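Local atomic coordinates of 1-Cys peroxiredoxin (PDB entry 5K2I), a protein that probably reduces hydrogen peroxide through a single reactive cysteine, as 1-Cys peroxiredoxins do, and is implicated in scavenging nitric oxide. Residues 6-11 with 24-29; 29-34 with 129-134; 70-75 with 95-100; 103-108 with 120-125; 136-141 with 151-156. All blocks are in the same frame, centred on the assembly; numbering follows the deposited sequence. Where two conformers were deposited one is given.

Interaction 1. Residues 6-11 with 24-29; sequences QTLPNA and HPVLEL
Leu27 lies crosswise to two side chains of the loop 6-11, meeting both Thr7 and Asn10 at about a right angle. Its CG is anti to the carbonyl carbon, and the two methyls divide the contact. CD2 presses on Thr7 CG2 at 3.5 Å, tighter than usual, although Thr7 was deposited in two conformers. CD1 rests on Asn10 CB at 3.8 Å. Leu8 and Val26 also cross at about a right angle, with Leu8 CD1 4.1 Å from Val26 CG2. That CG2 sits between the backbone N and the carbonyl carbon, the crowded position, and comes within 3.4 Å of Pro9 O. The loop leads into the β-hairpin of strands 12-17 and 20-25, and helix 26-29 begins where the hairpin ends, with Pro25 at its N-cap position. Asn10 is the centre of an inverse gamma turn. Just after it, Val26 N donates to Ala11 O at 2.9 Å, nearly along the C=O axis and almost straight (166°). One water bridges the same place. It donates to Ala11 O and to Asn10 OD1, and it accepts from Leu27 N at 3.0 Å. Ala11 O is thus held by two donors. Leu8, a buried side chain, also packs on Leu108, Met127 and Ile129.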
# COMPACT_ATOMS: atom_id res chain seq x y z
N GLN A 6 -25.70 -11.09 4.07
CA GLN A 6 -26.18 -11.37 2.72
C GLN A 6 -25.51 -12.61 2.16
O GLN A 6 -24.34 -12.88 2.44
CB GLN A 6 -25.93 -10.20 1.77
CG GLN A 6 -26.67 -8.91 2.12
CD GLN A 6 -26.70 -7.92 0.97
OE1 GLN A 6 -25.68 -7.32 0.62
NE2 GLN A 6 -27.86 -7.76 0.35
N THR A 7 -26.25 -13.37 1.37
CA THR A 7 -25.68 -14.46 0.62
C THR A 7 -24.76 -13.89 -0.48
O THR A 7 -25.07 -12.84 -1.05
CB THR A 7 -26.81 -15.32 0.02
OG1 THR A 7 -27.64 -15.80 1.09
CG2 THR A 7 -26.27 -16.50 -0.76
N LEU A 8 -23.65 -14.56 -0.77
CA LEU A 8 -22.81 -14.17 -1.88
C LEU A 8 -23.62 -14.06 -3.17
O LEU A 8 -24.61 -14.79 -3.33
CB LEU A 8 -21.69 -15.18 -2.10
CG LEU A 8 -20.53 -15.23 -1.12
CD1 LEU A 8 -19.66 -16.45 -1.45
CD2 LEU A 8 -19.73 -13.95 -1.18
N PRO A 9 -23.18 -13.21 -4.10
CA PRO A 9 -23.78 -13.24 -5.43
C PRO A 9 -23.80 -14.66 -5.98
O PRO A 9 -22.83 -15.40 -5.80
CB PRO A 9 -22.86 -12.35 -6.27
CG PRO A 9 -22.15 -11.48 -5.29
CD PRO A 9 -22.07 -12.25 -4.01
N ASN A 10 -24.89 -15.04 -6.62
CA ASN A 10 -25.00 -16.36 -7.21
C ASN A 10 -24.24 -16.38 -8.52
O ASN A 10 -24.84 -16.28 -9.59
CB ASN A 10 -26.46 -16.73 -7.40
CG ASN A 10 -26.65 -18.09 -8.01
OD1 ASN A 10 -25.78 -18.96 -7.91
ND2 ASN A 10 -27.81 -18.30 -8.63
N ALA A 11 -22.92 -16.43 -8.41
CA ALA A 11 -22.01 -16.28 -9.54
C ALA A 11 -21.03 -17.43 -9.55
O ALA A 11 -21.08 -18.30 -8.69
CB ALA A 11 -21.28 -14.94 -9.45
N HIS A 24 -17.08 -23.02 -10.99
CA HIS A 24 -17.80 -23.32 -9.75
C HIS A 24 -18.84 -22.26 -9.42
O HIS A 24 -18.48 -21.11 -9.22
CB HIS A 24 -16.83 -23.39 -8.55
CG HIS A 24 -15.69 -24.34 -8.72
ND1 HIS A 24 -15.82 -25.70 -8.58
CD2 HIS A 24 -14.38 -24.11 -8.98
CE1 HIS A 24 -14.65 -26.28 -8.75
NE2 HIS A 24 -13.75 -25.34 -9.00
N PRO A 25 -20.12 -22.64 -9.33
CA PRO A 25 -21.04 -21.73 -8.65
C PRO A 25 -20.57 -21.57 -7.21
O PRO A 25 -20.43 -22.57 -6.50
CB PRO A 25 -22.39 -22.45 -8.72
CG PRO A 25 -22.23 -23.43 -9.88
CD PRO A 25 -20.80 -23.87 -9.79
N VAL A 26 -20.28 -20.35 -6.78
CA VAL A 26 -19.73 -20.18 -5.44
C VAL A 26 -20.70 -20.67 -4.37
O VAL A 26 -20.27 -21.12 -3.31
CB VAL A 26 -19.33 -18.70 -5.16
CG1 VAL A 26 -18.27 -18.22 -6.15
CG2 VAL A 26 -20.54 -17.77 -5.19
N LEU A 27 -22.00 -20.60 -4.63
CA LEU A 27 -22.97 -21.03 -3.63
C LEU A 27 -23.03 -22.55 -3.52
O LEU A 27 -23.52 -23.08 -2.52
CB LEU A 27 -24.36 -20.45 -3.92
CG LEU A 27 -24.40 -18.92 -3.83
CD1 LEU A 27 -25.81 -18.41 -4.11
CD2 LEU A 27 -23.94 -18.45 -2.46
N GLU A 28 -22.55 -23.25 -4.54
CA GLU A 28 -22.40 -24.70 -4.45
C GLU A 28 -21.05 -25.06 -3.83
O GLU A 28 -20.97 -25.90 -2.93
CB GLU A 28 -22.56 -25.33 -5.85
CG GLU A 28 -23.97 -25.24 -6.41
CD GLU A 28 -24.15 -26.04 -7.70
OE1 GLU A 28 -23.13 -26.45 -8.30
OE2 GLU A 28 -25.31 -26.24 -8.12
N LEU A 29 -20.00 -24.41 -4.31
CA LEU A 29 -18.65 -24.65 -3.81
C LEU A 29 -18.52 -24.42 -2.30
O LEU A 29 -17.84 -25.18 -1.60
CB LEU A 29 -17.67 -23.74 -4.55
CG LEU A 29 -16.16 -23.89 -4.28
CD1 LEU A 29 -15.66 -25.24 -4.74
CD2 LEU A 29 -15.40 -22.78 -4.98
O HOH W 1 -23.18 -19.42 -7.09

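Interaction 2. Residues 29-34 with 129-134; sequences LFAGKK and IDNGVV
Three direct polar bonds join residues 29-34 to residues 129-134. Lys34 NZ forms a salt bridge with Asp130 OD1 at 2.6 Å, on the syn lone pair of that oxygen. The two side chains run side by side in the same direction. The lysine chain leaves with CG anti to the backbone N, then bends at chi3 (-67°) and chi4 (-64°), which brings the ammonium group back to OD1. Asn131 N donates to Lys33 O at 2.9 Å. Asn131 OD1, carried out by a CG anti to the backbone N, takes Gly32 N at 2.8 Å in the carbonyl plane. A water lies within hydrogen-bonding distance of Phe30 O and Lys33 O, its protons probably shared among several acceptors, and accepts from Gly132 N. The apolar part of the contact is Ile129 CD1, which meets Phe30 CE2 obliquely at 4.1 Å. Two turns set these groups in place. A type II turn runs from Phe30 to Lys33, and a type I' turn from Asp130 to Val133 makes the tight β-hairpin between strands 120-130 and 133-139. In the second shell, Thr135 OG1 bonds Asp130 OD2, and Asp69 OD2 bonds Lys34 N. Lys34 and Asp130 form an antiparallel non-hydrogen-bonded pair where strand 34-40 starts alongside strand 120-130. Phe30 reaches across to Leu97 of strand 95-98, and Ile129 touches Leu37 of strand 34-40.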
# COMPACT_ATOMS: atom_id res chain seq x y z
N LEU A 29 -20.00 -24.41 -4.31
CA LEU A 29 -18.65 -24.65 -3.81
C LEU A 29 -18.52 -24.42 -2.30
O LEU A 29 -17.84 -25.18 -1.60
CB LEU A 29 -17.67 -23.74 -4.55
CG LEU A 29 -16.16 -23.89 -4.28
CD1 LEU A 29 -15.66 -25.24 -4.74
CD2 LEU A 29 -15.40 -22.78 -4.98
N PHE A 30 -19.20 -23.39 -1.80
CA PHE A 30 -19.07 -22.99 -0.40
C PHE A 30 -20.24 -23.47 0.48
O PHE A 30 -20.27 -23.21 1.69
CB PHE A 30 -18.95 -21.46 -0.30
CG PHE A 30 -17.74 -20.87 -1.01
CD1 PHE A 30 -16.64 -21.64 -1.34
CD2 PHE A 30 -17.72 -19.52 -1.33
CE1 PHE A 30 -15.53 -21.08 -1.97
CE2 PHE A 30 -16.62 -18.94 -1.97
CZ PHE A 30 -15.52 -19.73 -2.30
N ALA A 31 -21.18 -24.21 -0.11
CA ALA A 31 -22.33 -24.72 0.64
C ALA A 31 -21.88 -25.64 1.77
O ALA A 31 -21.01 -26.50 1.56
CB ALA A 31 -23.29 -25.45 -0.29
N GLY A 32 -22.48 -25.47 2.94
CA GLY A 32 -22.23 -26.36 4.07
C GLY A 32 -20.85 -26.23 4.68
O GLY A 32 -20.43 -27.08 5.46
N LYS A 33 -20.15 -25.15 4.34
CA LYS A 33 -18.77 -24.95 4.80
C LYS A 33 -18.58 -23.59 5.43
O LYS A 33 -19.30 -22.63 5.10
CB LYS A 33 -17.78 -25.09 3.64
CG LYS A 33 -17.70 -26.46 2.99
CD LYS A 33 -16.83 -26.41 1.75
CE LYS A 33 -17.04 -27.62 0.87
NZ LYS A 33 -16.21 -28.76 1.31
N LYS A 34 -17.62 -23.52 6.35
CA LYS A 34 -17.06 -22.25 6.79
C LYS A 34 -15.83 -21.99 5.92
O LYS A 34 -14.87 -22.78 5.89
CB LYS A 34 -16.68 -22.28 8.26
CG LYS A 34 -16.21 -20.90 8.74
CD LYS A 34 -15.71 -20.94 10.18
CE LYS A 34 -16.82 -21.23 11.18
NZ LYS A 34 -17.86 -20.16 11.21
N ILE A 129 -17.18 -16.83 5.31
CA ILE A 129 -18.44 -17.16 4.66
C ILE A 129 -18.97 -18.46 5.25
O ILE A 129 -18.29 -19.48 5.22
CB ILE A 129 -18.26 -17.32 3.14
CG1 ILE A 129 -17.47 -16.12 2.59
CG2 ILE A 129 -19.61 -17.45 2.45
CD1 ILE A 129 -16.82 -16.38 1.27
N ASP A 130 -20.19 -18.42 5.78
CA ASP A 130 -20.79 -19.60 6.39
C ASP A 130 -21.97 -20.06 5.55
O ASP A 130 -22.97 -19.36 5.46
CB ASP A 130 -21.24 -19.30 7.82
CG ASP A 130 -20.07 -19.14 8.77
OD1 ASP A 130 -19.39 -20.15 9.06
OD2 ASP A 130 -19.82 -18.01 9.25
N ASN A 131 -21.83 -21.23 4.94
CA ASN A 131 -22.85 -21.75 4.03
C ASN A 131 -23.27 -20.68 3.01
O ASN A 131 -24.46 -20.46 2.77
CB ASN A 131 -24.08 -22.24 4.82
CG ASN A 131 -25.09 -22.97 3.94
OD1 ASN A 131 -24.73 -23.81 3.10
ND2 ASN A 131 -26.36 -22.66 4.14
N GLY A 132 -22.29 -19.98 2.44
CA GLY A 132 -22.59 -19.00 1.41
C GLY A 132 -23.00 -17.63 1.90
O GLY A 132 -23.15 -16.73 1.08
N VAL A 133 -23.20 -17.47 3.20
CA VAL A 133 -23.58 -16.19 3.79
C VAL A 133 -22.34 -15.46 4.29
O VAL A 133 -21.57 -16.03 5.05
CB VAL A 133 -24.57 -16.38 4.94
CG1 VAL A 133 -24.95 -15.05 5.56
CG2 VAL A 133 -25.81 -17.11 4.43
N VAL A 134 -22.14 -14.22 3.86
CA VAL A 134 -21.01 -13.43 4.34
C VAL A 134 -21.21 -13.09 5.80
O VAL A 134 -22.12 -12.34 6.14
CB VAL A 134 -20.86 -12.14 3.52
CG1 VAL A 134 -19.72 -11.30 4.07
CG2 VAL A 134 -20.62 -12.50 2.05
O HOH W 2 -19.51 -20.78 2.86

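Interaction 3. Residues 70-75 with 95-100; sequences LIASVS and LMLADG
Strands 70-75 and 95-98 are the parallel arms of a β-α-β unit, joined through helix 79-88, in the central sheet of the thioredoxin-like fold. Leu95, Ser73 and Leu97 bury the most surface. Leu95 opens the pairing, with its N donating to Ile71 O and its O receiving Ser73 N at 2.8 Å. Its side chain has CG anti to the backbone N (chi1 179°) and crosses Leu70 obliquely, so that Leu95 CD2 lies 4.1 Å from Leu70 CD2. Leu97 points to the same face of the sheet as Leu95, Ala72 and Val74, but its CG is anti to the carbonyl carbon (chi1 -62°). This lays CD1 against Ala72 CB at 3.9 Å. Farther out on this face are Leu13 and Phe30. Ser73 belongs to the other face, which is covered by Met82 and Trp85 of helix 79-88. Met96 bends at chi2 and chi3, bringing its CE back over Ser73, 3.8 Å from OG. The backbone O of Ser73 accepts from Leu97 N almost along its C=O axis. The next rung is weaker: Ser75 N to Leu97 O is a weak bond of 3.5 Å. Beyond it comes Asp99, whose carboxylate oxygens are held by Phe104 N and Thr105 OG1. Asp99 N donates to Ser75 O at 2.9 Å, again nearly along the carbonyl axis.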
# COMPACT_ATOMS: atom_id res chain seq x y z
N LEU A 70 -12.30 -24.49 4.32
CA LEU A 70 -11.75 -24.16 3.02
C LEU A 70 -11.20 -22.75 3.06
O LEU A 70 -11.88 -21.85 3.55
CB LEU A 70 -12.83 -24.28 1.95
CG LEU A 70 -12.43 -24.00 0.51
CD1 LEU A 70 -11.42 -25.03 0.04
CD2 LEU A 70 -13.69 -24.02 -0.37
N ILE A 71 -9.97 -22.58 2.58
CA ILE A 71 -9.37 -21.26 2.41
C ILE A 71 -9.16 -21.04 0.93
O ILE A 71 -8.58 -21.89 0.27
CB ILE A 71 -8.01 -21.14 3.11
CG1 ILE A 71 -8.13 -21.53 4.59
CG2 ILE A 71 -7.43 -19.73 2.95
CD1 ILE A 71 -6.79 -21.68 5.29
N ALA A 72 -9.64 -19.91 0.40
CA ALA A 72 -9.59 -19.67 -1.02
C ALA A 72 -9.06 -18.27 -1.32
O ALA A 72 -9.34 -17.31 -0.60
CB ALA A 72 -10.97 -19.85 -1.66
N SER A 73 -8.29 -18.20 -2.40
CA SER A 73 -7.72 -16.97 -2.92
C SER A 73 -8.44 -16.62 -4.21
O SER A 73 -8.53 -17.45 -5.11
CB SER A 73 -6.22 -17.18 -3.17
OG SER A 73 -5.65 -16.11 -3.89
N VAL A 74 -8.95 -15.39 -4.31
CA VAL A 74 -9.56 -14.93 -5.55
C VAL A 74 -8.89 -13.65 -6.06
O VAL A 74 -8.36 -12.84 -5.29
CB VAL A 74 -11.09 -14.70 -5.37
CG1 VAL A 74 -11.39 -13.57 -4.37
CG2 VAL A 74 -11.79 -14.44 -6.71
N SER A 75 -8.89 -13.49 -7.38
CA SER A 75 -8.35 -12.31 -8.03
C SER A 75 -9.00 -12.16 -9.39
O SER A 75 -9.50 -13.13 -9.97
CB SER A 75 -6.82 -12.40 -8.16
OG SER A 75 -6.29 -11.17 -8.63
N LEU A 95 -7.21 -22.85 -2.10
CA LEU A 95 -7.89 -23.02 -3.37
C LEU A 95 -7.76 -21.74 -4.19
O LEU A 95 -8.20 -20.68 -3.75
CB LEU A 95 -9.36 -23.37 -3.14
CG LEU A 95 -10.21 -23.56 -4.39
CD1 LEU A 95 -9.65 -24.65 -5.29
CD2 LEU A 95 -11.64 -23.86 -3.97
N MET A 96 -7.16 -21.84 -5.36
CA MET A 96 -6.97 -20.68 -6.22
C MET A 96 -8.14 -20.50 -7.19
O MET A 96 -8.43 -21.38 -8.01
CB MET A 96 -5.65 -20.81 -7.00
CG MET A 96 -4.46 -21.25 -6.14
SD MET A 96 -4.05 -20.08 -4.81
CE MET A 96 -3.64 -18.67 -5.82
N LEU A 97 -8.83 -19.36 -7.08
CA LEU A 97 -10.04 -19.09 -7.87
C LEU A 97 -9.90 -17.85 -8.72
O LEU A 97 -9.39 -16.81 -8.26
CB LEU A 97 -11.26 -18.95 -6.95
CG LEU A 97 -11.62 -20.18 -6.10
CD1 LEU A 97 -12.75 -19.87 -5.10
CD2 LEU A 97 -12.00 -21.34 -6.99
N ALA A 98 -10.37 -17.95 -9.95
CA ALA A 98 -10.23 -16.89 -10.94
C ALA A 98 -11.54 -16.18 -11.25
O ALA A 98 -12.57 -16.82 -11.51
CB ALA A 98 -9.65 -17.48 -12.23
N ASP A 99 -11.49 -14.85 -11.21
CA ASP A 99 -12.60 -14.01 -11.64
C ASP A 99 -12.18 -13.23 -12.88
O ASP A 99 -12.01 -12.02 -12.83
CB ASP A 99 -13.01 -13.08 -10.49
CG ASP A 99 -14.22 -12.24 -10.80
OD1 ASP A 99 -15.09 -12.70 -11.57
OD2 ASP A 99 -14.30 -11.11 -10.25
N GLY A 100 -12.00 -13.92 -14.01
CA GLY A 100 -11.28 -13.34 -15.13
C GLY A 100 -11.87 -12.11 -15.79
O GLY A 100 -11.14 -11.29 -16.36

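Interaction 4. Residues 103-108 with 120-125; sequences SFTKAL and LRSQRY
Helix 103-108 of this thioredoxin-like fold packs across strand 120-130 of the mixed sheet. The axes of helix 103-108 and strand 120-122 are 8.4 Å apart at closest and 71° apart in direction. One bound water is the polar centre of the contact. It donates to Thr105 OG1 and to Ser122 OG, each at 2.8 Å, and lies 2.7 Å from Tyr125 OH in a hydrogen bond of undecided direction. Ser122 OG in turn donates to Gln123 O, on a carbonyl lone pair. Thr105 OG1 has a second partner in Asp99 OD2. Thr105 CG2, anti to the backbone N, lies 3.7 Å from Ser122 OG. Tyr125 has CG in the crowded position between the backbone N and the carbonyl carbon (chi1 65°). This sends its hydroxyl to the helix, where Leu108 CD1 lies 3.2 Å from Tyr125 OH, and the two side chains cross at about a right angle. Phe104 CE2 comes to the same oxygen obliquely. At the outer end, Lys106 CD touches Leu120 CD2 at 3.7 Å. Tyr125 packs on Ala39 of strand 34-40 and on Leu137 and Val139 of strand 133-139, while Arg124 touches Phe145 of the second subunit.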
# COMPACT_ATOMS: atom_id res chain seq x y z
N SER A 103 -16.55 -10.24 -13.03
CA SER A 103 -18.00 -10.27 -12.79
C SER A 103 -18.35 -10.53 -11.33
O SER A 103 -19.27 -9.92 -10.81
CB SER A 103 -18.68 -11.30 -13.69
OG SER A 103 -18.14 -12.59 -13.48
N PHE A 104 -17.63 -11.43 -10.66
CA PHE A 104 -17.89 -11.71 -9.25
C PHE A 104 -17.55 -10.48 -8.40
O PHE A 104 -18.32 -10.06 -7.53
CB PHE A 104 -17.09 -12.95 -8.81
CG PHE A 104 -17.14 -13.25 -7.33
CD1 PHE A 104 -18.23 -13.88 -6.75
CD2 PHE A 104 -16.06 -12.94 -6.52
CE1 PHE A 104 -18.24 -14.17 -5.38
CE2 PHE A 104 -16.06 -13.23 -5.16
CZ PHE A 104 -17.15 -13.84 -4.59
N THR A 105 -16.40 -9.87 -8.71
CA THR A 105 -15.91 -8.71 -7.98
C THR A 105 -16.85 -7.53 -8.12
O THR A 105 -17.15 -6.84 -7.13
CB THR A 105 -14.50 -8.35 -8.48
OG1 THR A 105 -13.63 -9.47 -8.27
CG2 THR A 105 -13.94 -7.15 -7.76
N LYS A 106 -17.37 -7.32 -9.33
CA LYS A 106 -18.32 -6.24 -9.53
C LYS A 106 -19.64 -6.53 -8.82
O LYS A 106 -20.26 -5.61 -8.29
CB LYS A 106 -18.56 -6.01 -11.01
CG LYS A 106 -17.38 -5.38 -11.72
CD LYS A 106 -17.73 -5.00 -13.15
CE LYS A 106 -17.86 -6.22 -14.01
NZ LYS A 106 -18.15 -5.85 -15.44
N ALA A 107 -20.06 -7.79 -8.79
CA ALA A 107 -21.29 -8.17 -8.08
C ALA A 107 -21.19 -7.90 -6.58
O ALA A 107 -22.19 -7.68 -5.91
CB ALA A 107 -21.61 -9.62 -8.33
N LEU A 108 -19.97 -7.92 -6.04
CA LEU A 108 -19.73 -7.62 -4.64
C LEU A 108 -19.64 -6.12 -4.38
O LEU A 108 -19.66 -5.69 -3.23
CB LEU A 108 -18.42 -8.26 -4.17
CG LEU A 108 -18.33 -9.77 -4.11
CD1 LEU A 108 -16.91 -10.16 -3.78
CD2 LEU A 108 -19.27 -10.32 -3.07
N LEU A 120 -9.60 -3.08 -14.74
CA LEU A 120 -10.43 -3.26 -13.56
C LEU A 120 -9.97 -4.49 -12.78
O LEU A 120 -9.87 -5.58 -13.34
CB LEU A 120 -11.90 -3.39 -13.96
CG LEU A 120 -12.92 -3.10 -12.87
CD1 LEU A 120 -12.95 -1.60 -12.53
CD2 LEU A 120 -14.30 -3.59 -13.30
N ARG A 121 -9.69 -4.30 -11.49
CA ARG A 121 -9.24 -5.39 -10.62
C ARG A 121 -10.06 -5.39 -9.34
O ARG A 121 -10.98 -4.59 -9.18
CB ARG A 121 -7.75 -5.24 -10.30
CG ARG A 121 -6.84 -5.25 -11.53
CD ARG A 121 -6.88 -6.61 -12.22
NE ARG A 121 -5.90 -6.72 -13.30
CZ ARG A 121 -4.70 -7.29 -13.18
NH1 ARG A 121 -4.31 -7.81 -12.02
NH2 ARG A 121 -3.89 -7.36 -14.24
N SER A 122 -9.71 -6.27 -8.40
CA SER A 122 -10.38 -6.31 -7.11
C SER A 122 -9.65 -5.47 -6.08
O SER A 122 -8.42 -5.39 -6.09
CB SER A 122 -10.46 -7.74 -6.59
OG SER A 122 -11.18 -7.81 -5.37
N GLN A 123 -10.40 -4.86 -5.17
CA GLN A 123 -9.84 -4.35 -3.93
C GLN A 123 -9.35 -5.52 -3.09
O GLN A 123 -9.79 -6.66 -3.28
CB GLN A 123 -10.89 -3.54 -3.15
CG GLN A 123 -11.33 -2.27 -3.88
CD GLN A 123 -12.51 -1.60 -3.19
OE1 GLN A 123 -13.53 -1.29 -3.83
NE2 GLN A 123 -12.39 -1.39 -1.89
N ARG A 124 -8.48 -5.22 -2.13
CA ARG A 124 -8.08 -6.20 -1.12
C ARG A 124 -9.15 -6.33 -0.05
O ARG A 124 -9.58 -5.34 0.51
CB ARG A 124 -6.76 -5.79 -0.46
CG ARG A 124 -5.59 -5.79 -1.41
CD ARG A 124 -4.28 -5.46 -0.70
NE ARG A 124 -3.18 -5.35 -1.65
CZ ARG A 124 -2.87 -4.24 -2.30
NH1 ARG A 124 -3.58 -3.13 -2.10
NH2 ARG A 124 -1.87 -4.22 -3.17
N TYR A 125 -9.60 -7.56 0.20
CA TYR A 125 -10.54 -7.82 1.27
C TYR A 125 -10.41 -9.26 1.73
O TYR A 125 -9.81 -10.10 1.04
CB TYR A 125 -11.99 -7.52 0.83
CG TYR A 125 -12.51 -8.44 -0.28
CD1 TYR A 125 -12.95 -9.73 0.01
CD2 TYR A 125 -12.52 -8.03 -1.61
CE1 TYR A 125 -13.39 -10.58 -0.99
CE2 TYR A 125 -12.98 -8.87 -2.62
CZ TYR A 125 -13.40 -10.14 -2.30
OH TYR A 125 -13.84 -10.98 -3.30
O HOH W 3 -12.81 -10.11 -5.68

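Interaction 5. Residues 136-141 with 151-156; sequences TLNVEA and ETILAA
Thr152 OG1 is gripped by one hydrogen bond, from Asn149 N just before helix 150-156. OG1 is anti to the carbonyl carbon, beside the backbone N. The methyl CG2, anti to the backbone N, meets the amide end of Asn138 on strand 136-139. Those two side chains cross obliquely. Asn138 has CG anti to the carbonyl carbon (chi1 -62°) and slides past Ile153 in the opposite direction, so that the amide also comes up to Ile153 CD1. The helix is the C-terminal one of the thioredoxin-like fold and lies over the sheet. The axes of helix 151-156 and strand 136-139 come within 10.1 Å, nearly antiparallel at 159°. Ile153 CD1 is 4.4 Å from Thr136 CG2, and one turn on, Ala156 CB is 4.2 Å from Thr136 OG1. Ile153 is the buried member and also packs on Tyr56 of helix 53-65. Ala156 reaches Ile128 of strand 120-130.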
# COMPACT_ATOMS: atom_id res chain seq x y z
N THR A 136 -18.38 -12.28 8.00
CA THR A 136 -17.35 -11.26 8.29
C THR A 136 -16.80 -10.74 6.97
O THR A 136 -16.48 -11.53 6.10
CB THR A 136 -16.19 -11.83 9.13
OG1 THR A 136 -16.67 -12.24 10.42
CG2 THR A 136 -15.11 -10.78 9.31
N LEU A 137 -16.69 -9.42 6.83
CA LEU A 137 -16.06 -8.81 5.66
C LEU A 137 -15.16 -7.67 6.12
O LEU A 137 -15.64 -6.70 6.72
CB LEU A 137 -17.09 -8.28 4.66
CG LEU A 137 -16.55 -7.39 3.54
CD1 LEU A 137 -15.59 -8.15 2.64
CD2 LEU A 137 -17.70 -6.85 2.72
N ASN A 138 -13.86 -7.81 5.84
CA ASN A 138 -12.88 -6.77 6.15
C ASN A 138 -12.29 -6.26 4.85
O ASN A 138 -11.70 -7.03 4.10
CB ASN A 138 -11.75 -7.31 7.05
CG ASN A 138 -12.25 -7.80 8.40
OD1 ASN A 138 -13.23 -7.29 8.93
ND2 ASN A 138 -11.55 -8.78 8.98
N VAL A 139 -12.46 -4.97 4.58
CA VAL A 139 -11.99 -4.36 3.34
C VAL A 139 -10.83 -3.41 3.64
O VAL A 139 -10.89 -2.64 4.61
CB VAL A 139 -13.14 -3.61 2.61
CG1 VAL A 139 -12.65 -3.04 1.30
CG2 VAL A 139 -14.32 -4.56 2.37
N GLU A 140 -9.78 -3.47 2.83
CA GLU A 140 -8.66 -2.54 3.00
C GLU A 140 -9.13 -1.09 2.89
O GLU A 140 -9.95 -0.75 2.04
CB GLU A 140 -7.56 -2.82 1.96
CG GLU A 140 -6.29 -1.98 2.14
CD GLU A 140 -5.27 -2.12 1.02
OE1 GLU A 140 -5.64 -2.45 -0.13
OE2 GLU A 140 -4.07 -1.85 1.29
N ALA A 141 -8.62 -0.23 3.77
CA ALA A 141 -8.81 1.21 3.63
C ALA A 141 -7.44 1.86 3.70
O ALA A 141 -6.99 2.26 4.78
CB ALA A 141 -9.73 1.76 4.71
N GLU A 151 -4.55 -12.63 10.51
CA GLU A 151 -4.76 -12.67 11.96
C GLU A 151 -6.09 -12.05 12.36
O GLU A 151 -6.71 -12.49 13.33
CB GLU A 151 -3.63 -11.95 12.72
CG GLU A 151 -2.31 -12.70 12.75
CD GLU A 151 -2.27 -13.86 13.75
OE1 GLU A 151 -3.21 -14.03 14.56
OE2 GLU A 151 -1.26 -14.60 13.73
N THR A 152 -6.51 -11.01 11.64
CA THR A 152 -7.81 -10.39 11.90
C THR A 152 -8.91 -11.41 11.70
O THR A 152 -9.85 -11.49 12.49
CB THR A 152 -8.07 -9.19 10.98
OG1 THR A 152 -6.88 -8.40 10.87
CG2 THR A 152 -9.20 -8.32 11.53
N ILE A 153 -8.79 -12.21 10.64
CA ILE A 153 -9.76 -13.25 10.35
C ILE A 153 -9.72 -14.34 11.42
O ILE A 153 -10.76 -14.78 11.91
CB ILE A 153 -9.51 -13.85 8.95
CG1 ILE A 153 -9.85 -12.83 7.85
CG2 ILE A 153 -10.29 -15.16 8.76
CD1 ILE A 153 -11.33 -12.48 7.76
N LEU A 154 -8.51 -14.77 11.78
CA LEU A 154 -8.35 -15.78 12.82
C LEU A 154 -9.04 -15.35 14.11
O LEU A 154 -9.71 -16.15 14.76
CB LEU A 154 -6.86 -16.05 13.06
CG LEU A 154 -6.55 -17.10 14.13
CD1 LEU A 154 -7.07 -18.48 13.72
CD2 LEU A 154 -5.06 -17.14 14.41
N ALA A 155 -8.90 -14.08 14.47
CA ALA A 155 -9.48 -13.57 15.70
C ALA A 155 -11.00 -13.47 15.61
O ALA A 155 -11.71 -13.56 16.61
CB ALA A 155 -8.89 -12.23 16.06
N ALA A 156 -11.51 -13.28 14.39
CA ALA A 156 -12.96 -13.19 14.20
C ALA A 156 -13.61 -14.54 14.43
O ALA A 156 -14.79 -14.63 14.76
CB ALA A 156 -13.28 -12.67 12.81

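Interaction 3, nearest the chain's centre, is the core contact, a ladder of backbone bonds. Interaction 4 is also buried but depends on a water and side-chain packing. Interactions 1 and 2 are partly buried and share Leu29; Leu8 N bonds Gly132 O between them. Each pairs direct bonding (one backbone bond in interaction 1) with a bridging water; interaction 2 alone has an internal salt bridge. Interaction 5 is a small surface contact of van der Waals touches between polar and apolar side chains. Asp99 ties interaction 3 to interaction 4. Interactions 2 and 4 use strand 120-130; 2 and 5 use strand 133-139. A salt bridge, Arg124 NH1 to Glu140 OE1, links interactions 4 and 5.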